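Hydrogenase/urease maturation factor HypB (Helicobacter pylori, PDB 4LPS) binds and slowly hydrolyses GTP and takes part in delivering nickel to [NiFe] hydrogenase and urease during their maturation. Local coordinates at residues A35-K38 against E39-L42; D163-V166 against L167-T171; Q196-E199 against D200-L204. One frame throughout, in Å; residues are numbered along the deposited sequence.

Interaction 1 of 3, residues A35-K38 against E39-L42. With PO4 (phosphate ion), chain I.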
loop_
_atom_site.group_PDB
_atom_site.type_symbol
_atom_site.label_atom_id
_atom_site.label_comp_id
_atom_site.label_asym_id
_atom_site.label_seq_id
_atom_site.Cartn_x
_atom_site.Cartn_y
_atom_site.Cartn_z
ATOM N N ALA A 35 -17.570 0.702 -1.405
ATOM C CA ALA A 35 -18.346 -0.004 -0.394
ATOM C C ALA A 35 -18.782 -1.379 -0.895
ATOM O O ALA A 35 -18.830 -2.344 -0.131
ATOM C CB ALA A 35 -19.557 0.825 0.014
ATOM N N GLU A 36 -19.113 -1.455 -2.181
ATOM C CA GLU A 36 -19.521 -2.715 -2.795
ATOM C C GLU A 36 -18.346 -3.676 -2.934
ATOM O O GLU A 36 -18.509 -4.888 -2.792
ATOM C CB GLU A 36 -20.158 -2.457 -4.158
ATOM C CG GLU A 36 -21.525 -1.802 -4.070
ATOM C CD GLU A 36 -22.111 -1.518 -5.430
ATOM O OE1 GLU A 36 -23.321 -1.751 -5.619
ATOM O OE2 GLU A 36 -21.354 -1.060 -6.311
ATOM N N MET A 37 -17.168 -3.140 -3.237
ATOM C CA MET A 37 -15.968 -3.969 -3.313
ATOM C C MET A 37 -15.589 -4.483 -1.933
ATOM O O MET A 37 -15.099 -5.605 -1.800
ATOM C CB MET A 37 -14.797 -3.200 -3.927
ATOM C CG MET A 37 -14.896 -2.997 -5.434
ATOM S SD MET A 37 -15.132 -4.539 -6.353
ATOM C CE MET A 37 -13.695 -5.470 -5.816
ATOM N N LYS A 38 -15.788 -3.649 -0.915
ATOM C CA LYS A 38 -15.515 -4.050 0.462
ATOM C C LYS A 38 -16.387 -5.230 0.897
ATOM O O LYS A 38 -15.933 -6.094 1.648
ATOM C CB LYS A 38 -15.708 -2.876 1.422
ATOM C CG LYS A 38 -15.152 -3.149 2.816
ATOM C CD LYS A 38 -15.219 -1.930 3.721
ATOM C CE LYS A 38 -14.801 -2.293 5.138
ATOM N NZ LYS A 38 -14.935 -1.146 6.073
ATOM N N GLU A 39 -17.637 -5.256 0.439
ATOM C CA GLU A 39 -18.501 -6.415 0.646
ATOM C C GLU A 39 -17.833 -7.694 0.152
ATOM O O GLU A 39 -17.821 -8.709 0.845
ATOM C CB GLU A 39 -19.843 -6.233 -0.067
ATOM C CG GLU A 39 -20.653 -5.033 0.389
ATOM C CD GLU A 39 -21.940 -4.877 -0.395
ATOM O OE1 GLU A 39 -22.433 -3.735 -0.500
ATOM O OE2 GLU A 39 -22.458 -5.893 -0.911
ATOM N N ARG A 40 -17.282 -7.635 -1.057
ATOM C CA ARG A 40 -16.643 -8.793 -1.672
ATOM C C ARG A 40 -15.342 -9.169 -0.970
ATOM O O ARG A 40 -15.017 -10.352 -0.866
ATOM C CB ARG A 40 -16.384 -8.531 -3.156
ATOM C CG ARG A 40 -17.645 -8.187 -3.940
ATOM C CD ARG A 40 -17.408 -8.232 -5.439
ATOM N NE ARG A 40 -17.088 -9.583 -5.895
ATOM C CZ ARG A 40 -16.611 -9.872 -7.100
ATOM N NH1 ARG A 40 -16.348 -11.129 -7.427
ATOM N NH2 ARG A 40 -16.395 -8.903 -7.977
ATOM N N TYR A 41 -14.597 -8.167 -0.508
ATOM C CA TYR A 41 -13.363 -8.416 0.232
ATOM C C TYR A 41 -13.631 -9.268 1.458
ATOM O O TYR A 41 -12.926 -10.241 1.727
ATOM C CB TYR A 41 -12.707 -7.105 0.683
ATOM C CG TYR A 41 -12.271 -6.155 -0.412
ATOM C CD1 TYR A 41 -12.030 -6.603 -1.701
ATOM C CD2 TYR A 41 -12.076 -4.810 -0.139
ATOM C CE1 TYR A 41 -11.618 -5.732 -2.691
ATOM C CE2 TYR A 41 -11.667 -3.934 -1.117
ATOM C CZ TYR A 41 -11.440 -4.399 -2.390
ATOM O OH TYR A 41 -11.031 -3.519 -3.362
ATOM N N LEU A 42 -14.673 -8.892 2.190
ATOM C CA LEU A 42 -15.047 -9.568 3.425
ATOM C C LEU A 42 -15.622 -10.950 3.127
ATOM O O LEU A 42 -15.379 -11.904 3.864
ATOM C CB LEU A 42 -16.048 -8.717 4.212
ATOM C CG LEU A 42 -15.549 -7.310 4.572
ATOM C CD1 LEU A 42 -16.579 -6.533 5.387
ATOM C CD2 LEU A 42 -14.212 -7.368 5.303
HETATM P P PO4 I . -17.509 -12.827 -4.209
HETATM O O1 PO4 I . -17.209 -13.502 -2.896
HETATM O O2 PO4 I . -16.268 -12.854 -5.062
HETATM O O3 PO4 I . -18.617 -13.550 -4.933
HETATM O O4 PO4 I . -17.930 -11.402 -3.960
HETATM O O HOH W 1 -20.911 -5.960 -3.438
#
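With chi1 of M37 at -74° and further bends at chi2 and chi3, the M37 chain folds over so that its terminal methyl meets the ring of Y41 one helical turn on. CE of M37 lies 3.8 Å from CE1 of Y41, and CB of M37 approaches the ring near its hydroxyl end. The Y41 ring, with CG beside its own backbone N (chi1 -62°), leans back along the helix, and M37 O sits 3.1 Å above one face, offset toward the rim. That same oxygen accepts the bond from Y41 N at 2.9 Å.

On the outer side, E36 and E39 run side by side in the same direction with their carboxylate planes steeply turned. A water donates to E36 O at 2.7 Å and, more weakly, to OE2 of E39, linking the backbone to the acid.

R40 presents one edge of its guanidinium to a phosphate, probably from the crystallisation liquor: NE reaches O4 at 2.8 Å and NH1 reaches O2 at 2.9 Å. NH2 of R40 is salt-bridged to D118; in this crystal the two anions together would hold the group's rotation.

These are contacts of three to four residues' spacing along helix 29-43, which precedes strand 47-52 and packs its M37 and Y41 side on helix 110-122: M37 meets E114 and F117, R40 also meets F117, and Y41 touches I113 while its hydroxyl bonds to L148 O.

Interaction 2 of 3, residues D163-V166 against L167-T171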
loop_
_atom_site.group_PDB
_atom_site.type_symbol
_atom_site.label_atom_id
_atom_site.label_comp_id
_atom_site.label_asym_id
_atom_site.label_seq_id
_atom_site.Cartn_x
_atom_site.Cartn_y
_atom_site.Cartn_z
ATOM N N ASP A 163 12.676 15.007 3.852
ATOM C CA ASP A 163 11.962 14.864 5.116
ATOM C C ASP A 163 10.875 15.924 5.300
ATOM O O ASP A 163 10.248 16.005 6.357
ATOM C CB ASP A 163 12.957 14.891 6.289
ATOM C CG ASP A 163 13.794 16.165 6.336
ATOM O OD1 ASP A 163 13.362 17.212 5.809
ATOM O OD2 ASP A 163 14.905 16.119 6.907
ATOM N N ASP A 164 10.667 16.732 4.264
ATOM C CA ASP A 164 9.712 17.834 4.316
ATOM C C ASP A 164 8.397 17.526 3.603
ATOM O O ASP A 164 7.516 18.383 3.515
ATOM C CB ASP A 164 10.339 19.087 3.702
ATOM C CG ASP A 164 10.598 18.939 2.213
ATOM O OD1 ASP A 164 10.951 17.826 1.769
ATOM O OD2 ASP A 164 10.447 19.936 1.479
ATOM N N LYS A 165 8.251 16.304 3.106
ATOM C CA LYS A 165 7.178 16.018 2.161
ATOM C C LYS A 165 5.811 15.868 2.819
ATOM O O LYS A 165 4.783 16.008 2.150
ATOM C CB LYS A 165 7.514 14.763 1.358
ATOM C CG LYS A 165 8.659 14.969 0.374
ATOM C CD LYS A 165 8.243 15.935 -0.726
ATOM C CE LYS A 165 9.381 16.199 -1.695
ATOM N NZ LYS A 165 10.446 17.050 -1.087
ATOM N N VAL A 166 5.793 15.581 4.119
ATOM C CA VAL A 166 4.536 15.295 4.804
ATOM C C VAL A 166 3.605 16.504 4.737
ATOM O O VAL A 166 2.442 16.382 4.353
ATOM C CB VAL A 166 4.757 14.897 6.279
ATOM C CG1 VAL A 166 3.431 14.821 7.021
ATOM C CG2 VAL A 166 5.477 13.563 6.368
ATOM N N LEU A 167 4.119 17.670 5.115
ATOM C CA LEU A 167 3.323 18.892 5.075
ATOM C C LEU A 167 3.073 19.405 3.654
ATOM O O LEU A 167 2.163 20.207 3.435
ATOM C CB LEU A 167 3.990 19.988 5.912
ATOM C CG LEU A 167 3.935 19.787 7.429
ATOM C CD1 LEU A 167 4.158 21.100 8.173
ATOM C CD2 LEU A 167 2.619 19.158 7.842
ATOM N N LYS A 168 3.882 18.957 2.697
ATOM C CA LYS A 168 3.687 19.344 1.302
ATOM C C LYS A 168 2.554 18.564 0.654
ATOM O O LYS A 168 1.921 19.045 -0.288
ATOM C CB LYS A 168 4.974 19.151 0.502
ATOM C CG LYS A 168 5.982 20.277 0.674
ATOM C CD LYS A 168 7.212 20.036 -0.184
ATOM C CE LYS A 168 8.124 21.249 -0.184
ATOM N NZ LYS A 168 9.398 20.976 -0.906
ATOM N N TYR A 169 2.302 17.360 1.157
ATOM C CA TYR A 169 1.205 16.554 0.641
ATOM C C TYR A 169 0.317 16.076 1.791
ATOM O O TYR A 169 0.161 14.871 2.002
ATOM C CB TYR A 169 1.750 15.375 -0.171
ATOM C CG TYR A 169 2.601 15.822 -1.339
ATOM C CD1 TYR A 169 3.951 16.115 -1.169
ATOM C CD2 TYR A 169 2.046 16.005 -2.597
ATOM C CE1 TYR A 169 4.729 16.540 -2.226
ATOM C CE2 TYR A 169 2.817 16.433 -3.661
ATOM C CZ TYR A 169 4.156 16.699 -3.469
ATOM O OH TYR A 169 4.924 17.128 -4.528
ATOM N N PRO A 170 -0.272 17.030 2.539
ATOM C CA PRO A 170 -0.997 16.709 3.772
ATOM C C PRO A 170 -2.200 15.790 3.570
ATOM O O PRO A 170 -2.469 14.975 4.453
ATOM C CB PRO A 170 -1.443 18.086 4.283
ATOM C CG PRO A 170 -1.500 18.940 3.071
ATOM C CD PRO A 170 -0.372 18.464 2.210
ATOM N N THR A 171 -2.902 15.907 2.444
ATOM C CA THR A 171 -4.105 15.106 2.223
ATOM C C THR A 171 -3.760 13.628 2.058
ATOM O O THR A 171 -4.493 12.756 2.526
ATOM C CB THR A 171 -4.898 15.597 0.985
ATOM O OG1 THR A 171 -5.337 16.946 1.198
ATOM C CG2 THR A 171 -6.113 14.721 0.729
#
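Between K165 and Y169 the backbone makes one loosely bonded helical turn: Y169 N bonds to K165 O at 3.0 Å, K168 N bonds weakly to the same oxygen and Y169 N weakly to V166 O, before P170, which has no N-H to give, starts the next helix.

The side chains are organised by D164. Its chi1 of 66° places CG between the backbone N and the carbonyl carbon, and from there the carboxylate meets two lysines. OD2 takes NZ of K168 at 2.8 Å, while OD1 takes NZ of K165 at 3.0 Å; both ammonium groups arrive on the syn sides, a little over 20° out of the carboxylate plane. The two lysines come by different routes. K168 is extended beyond CG and crosses D164 from the following turn, whereas K165 is bent at chi2 and chi4, curling its amine back to D164 and to the carbonyl oxygen of E161.

The middle of the K165 chain runs alongside Y169, pointing the same way, with CD 3.9 Å from CE1 of the ring. K165 O lies at the edge of that ring, in its plane, 3.4 Å from CD1. Away from this polar side, V166 packs on L157 of strand 152-158.

K165 also contributes, with P160, E161 and F190, to a second GDP contact, probably one of crystal packing, its side chain being about 14 Å from the bound GDP. NZ of K165 and NZ of K168 are only 4.1 Å apart, and the carboxylate shared by both probably offsets their repulsion, with E161 O giving K165 a further anchor.

Interaction 3 of 3, residues Q196-E199 against D200-L204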
loop_
_atom_site.group_PDB
_atom_site.type_symbol
_atom_site.label_atom_id
_atom_site.label_comp_id
_atom_site.label_asym_id
_atom_site.label_seq_id
_atom_site.Cartn_x
_atom_site.Cartn_y
_atom_site.Cartn_z
ATOM N N GLN A 196 11.659 15.333 11.704
ATOM C CA GLN A 196 10.795 16.223 10.934
ATOM C C GLN A 196 9.513 15.511 10.509
ATOM O O GLN A 196 8.411 16.049 10.643
ATOM C CB GLN A 196 11.535 16.748 9.704
ATOM C CG GLN A 196 10.825 17.880 8.971
ATOM C CD GLN A 196 10.650 19.120 9.827
ATOM O OE1 GLN A 196 11.623 19.682 10.329
ATOM N NE2 GLN A 196 9.406 19.558 9.990
ATOM N N VAL A 197 9.670 14.299 9.985
ATOM C CA VAL A 197 8.533 13.487 9.580
ATOM C C VAL A 197 7.652 13.165 10.781
ATOM O O VAL A 197 6.423 13.228 10.702
ATOM C CB VAL A 197 8.988 12.181 8.910
ATOM C CG1 VAL A 197 7.788 11.321 8.555
ATOM C CG2 VAL A 197 9.806 12.488 7.669
ATOM N N LYS A 198 8.293 12.815 11.890
ATOM C CA LYS A 198 7.574 12.471 13.110
ATOM C C LYS A 198 6.743 13.653 13.596
ATOM O O LYS A 198 5.578 13.493 13.957
ATOM C CB LYS A 198 8.550 12.025 14.201
ATOM C CG LYS A 198 7.891 11.664 15.525
ATOM C CD LYS A 198 7.159 10.331 15.411
ATOM C CE LYS A 198 6.310 10.039 16.640
ATOM N NZ LYS A 198 5.431 8.854 16.414
ATOM N N GLU A 199 7.341 14.839 13.581
ATOM C CA GLU A 199 6.690 16.035 14.099
ATOM C C GLU A 199 5.575 16.505 13.175
ATOM O O GLU A 199 4.538 16.986 13.638
ATOM C CB GLU A 199 7.715 17.151 14.302
ATOM C CG GLU A 199 8.656 16.917 15.475
ATOM C CD GLU A 199 9.918 17.752 15.384
ATOM O OE1 GLU A 199 10.882 17.457 16.124
ATOM O OE2 GLU A 199 9.944 18.704 14.574
ATOM N N ASP A 200 5.803 16.387 11.871
ATOM C CA ASP A 200 4.788 16.729 10.880
ATOM C C ASP A 200 3.585 15.800 10.983
ATOM O O ASP A 200 2.437 16.242 10.909
ATOM C CB ASP A 200 5.376 16.677 9.472
ATOM C CG ASP A 200 6.243 17.877 9.163
ATOM O OD1 ASP A 200 6.305 18.802 10.001
ATOM O OD2 ASP A 200 6.858 17.897 8.074
ATOM N N MET A 201 3.853 14.509 11.140
ATOM C CA MET A 201 2.782 13.535 11.318
ATOM C C MET A 201 2.070 13.751 12.645
ATOM O O MET A 201 0.879 13.460 12.770
ATOM C CB MET A 201 3.310 12.101 11.236
ATOM C CG MET A 201 3.608 11.617 9.828
ATOM S SD MET A 201 2.151 11.705 8.766
ATOM C CE MET A 201 1.020 10.611 9.623
ATOM N N GLN A 202 2.804 14.243 13.638
ATOM C CA GLN A 202 2.212 14.553 14.935
ATOM C C GLN A 202 1.107 15.599 14.802
ATOM O O GLN A 202 0.077 15.515 15.469
ATOM C CB GLN A 202 3.285 15.052 15.905
ATOM C CG GLN A 202 4.078 13.944 16.580
ATOM C CD GLN A 202 3.239 13.096 17.513
ATOM O OE1 GLN A 202 3.421 11.881 17.591
ATOM N NE2 GLN A 202 2.321 13.733 18.233
ATOM N N LYS A 203 1.333 16.583 13.937
ATOM C CA LYS A 203 0.348 17.628 13.670
ATOM C C LYS A 203 -0.827 17.108 12.839
ATOM O O LYS A 203 -1.984 17.431 13.112
ATOM C CB LYS A 203 1.013 18.819 12.973
ATOM C CG LYS A 203 2.171 19.427 13.769
ATOM C CD LYS A 203 2.480 20.855 13.325
ATOM C CE LYS A 203 3.461 20.884 12.163
ATOM N NZ LYS A 203 4.867 20.682 12.615
ATOM N N LEU A 204 -0.519 16.310 11.822
ATOM C CA LEU A 204 -1.519 15.866 10.856
ATOM C C LEU A 204 -2.373 14.722 11.386
ATOM O O LEU A 204 -3.602 14.804 11.390
ATOM C CB LEU A 204 -0.840 15.430 9.555
ATOM C CG LEU A 204 -0.938 16.365 8.349
ATOM C CD1 LEU A 204 -0.605 17.788 8.749
ATOM C CD2 LEU A 204 -0.015 15.888 7.239
HETATM O O HOH W 2 3.500 10.785 15.103
#
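OD1 of D200 is held by two side chains: NE2 of Q196 donates to it at 3.2 Å, and NZ of K203 forms a longer salt bridge at 3.5 Å. The amide and the carboxylate are turned 57° against each other. NE2 comes from above the carboxylate plane, 41° out of it, although OD1 lies close to the plane of the Q196 amide; the N-H...O angle of 136° is far from straight. Q196 gets there by a bend at chi2, which turns its amide toward D200. K203 comes from the following turn, with its CG close to E199 O. D200 thus ties together side chains from the turns before and after it, and the lysine would be expected to favour its negative charge.

Q196 O receives D200 N at 2.9 Å, so this pair is joined through both backbone and side chain. Two residues further along, K198 and Q202 meet through a water: it accepts from NZ of K198 at 3.0 Å and donates to OE1 of Q202 at 2.7 Å. K198 and Q202 are both bent at chi2, and CE of K198 lies 3.6 Å from OE1 of Q202.

V197 and M201 make the apolar contacts with strand 178-182, V197 touching I181 and M201 touching V179, while D200 is also buried, against helix 165-168. Helix 194-204 is the crossover helix between that strand and strand 210-212, and its D200 and L204 rest on V166 and L167 of helix 165-168, with L204 also reaching helix 170-174.

From the N terminus the three contacts follow in series; each closes about one helical turn and no long loop, and none nests within or crosses another. Interaction 1 lies on helix 29-43, ahead of the first strand of the parallel sheet, and stands apart, its centre about 31 Å from that of interaction 2 and 32 Å from that of interaction 3. The latter two are neighbours, with centres about 9 Å apart. Residues 163-171 follow strand 152-158 and lead toward strand 178-182, after which helix 194-204 returns to pack on them: L167 CG lies 3.5 Å from D200 CG. Interactions 2 and 3 together join the successive connections 152-158 to 178-182 and 178-182 to 210-212.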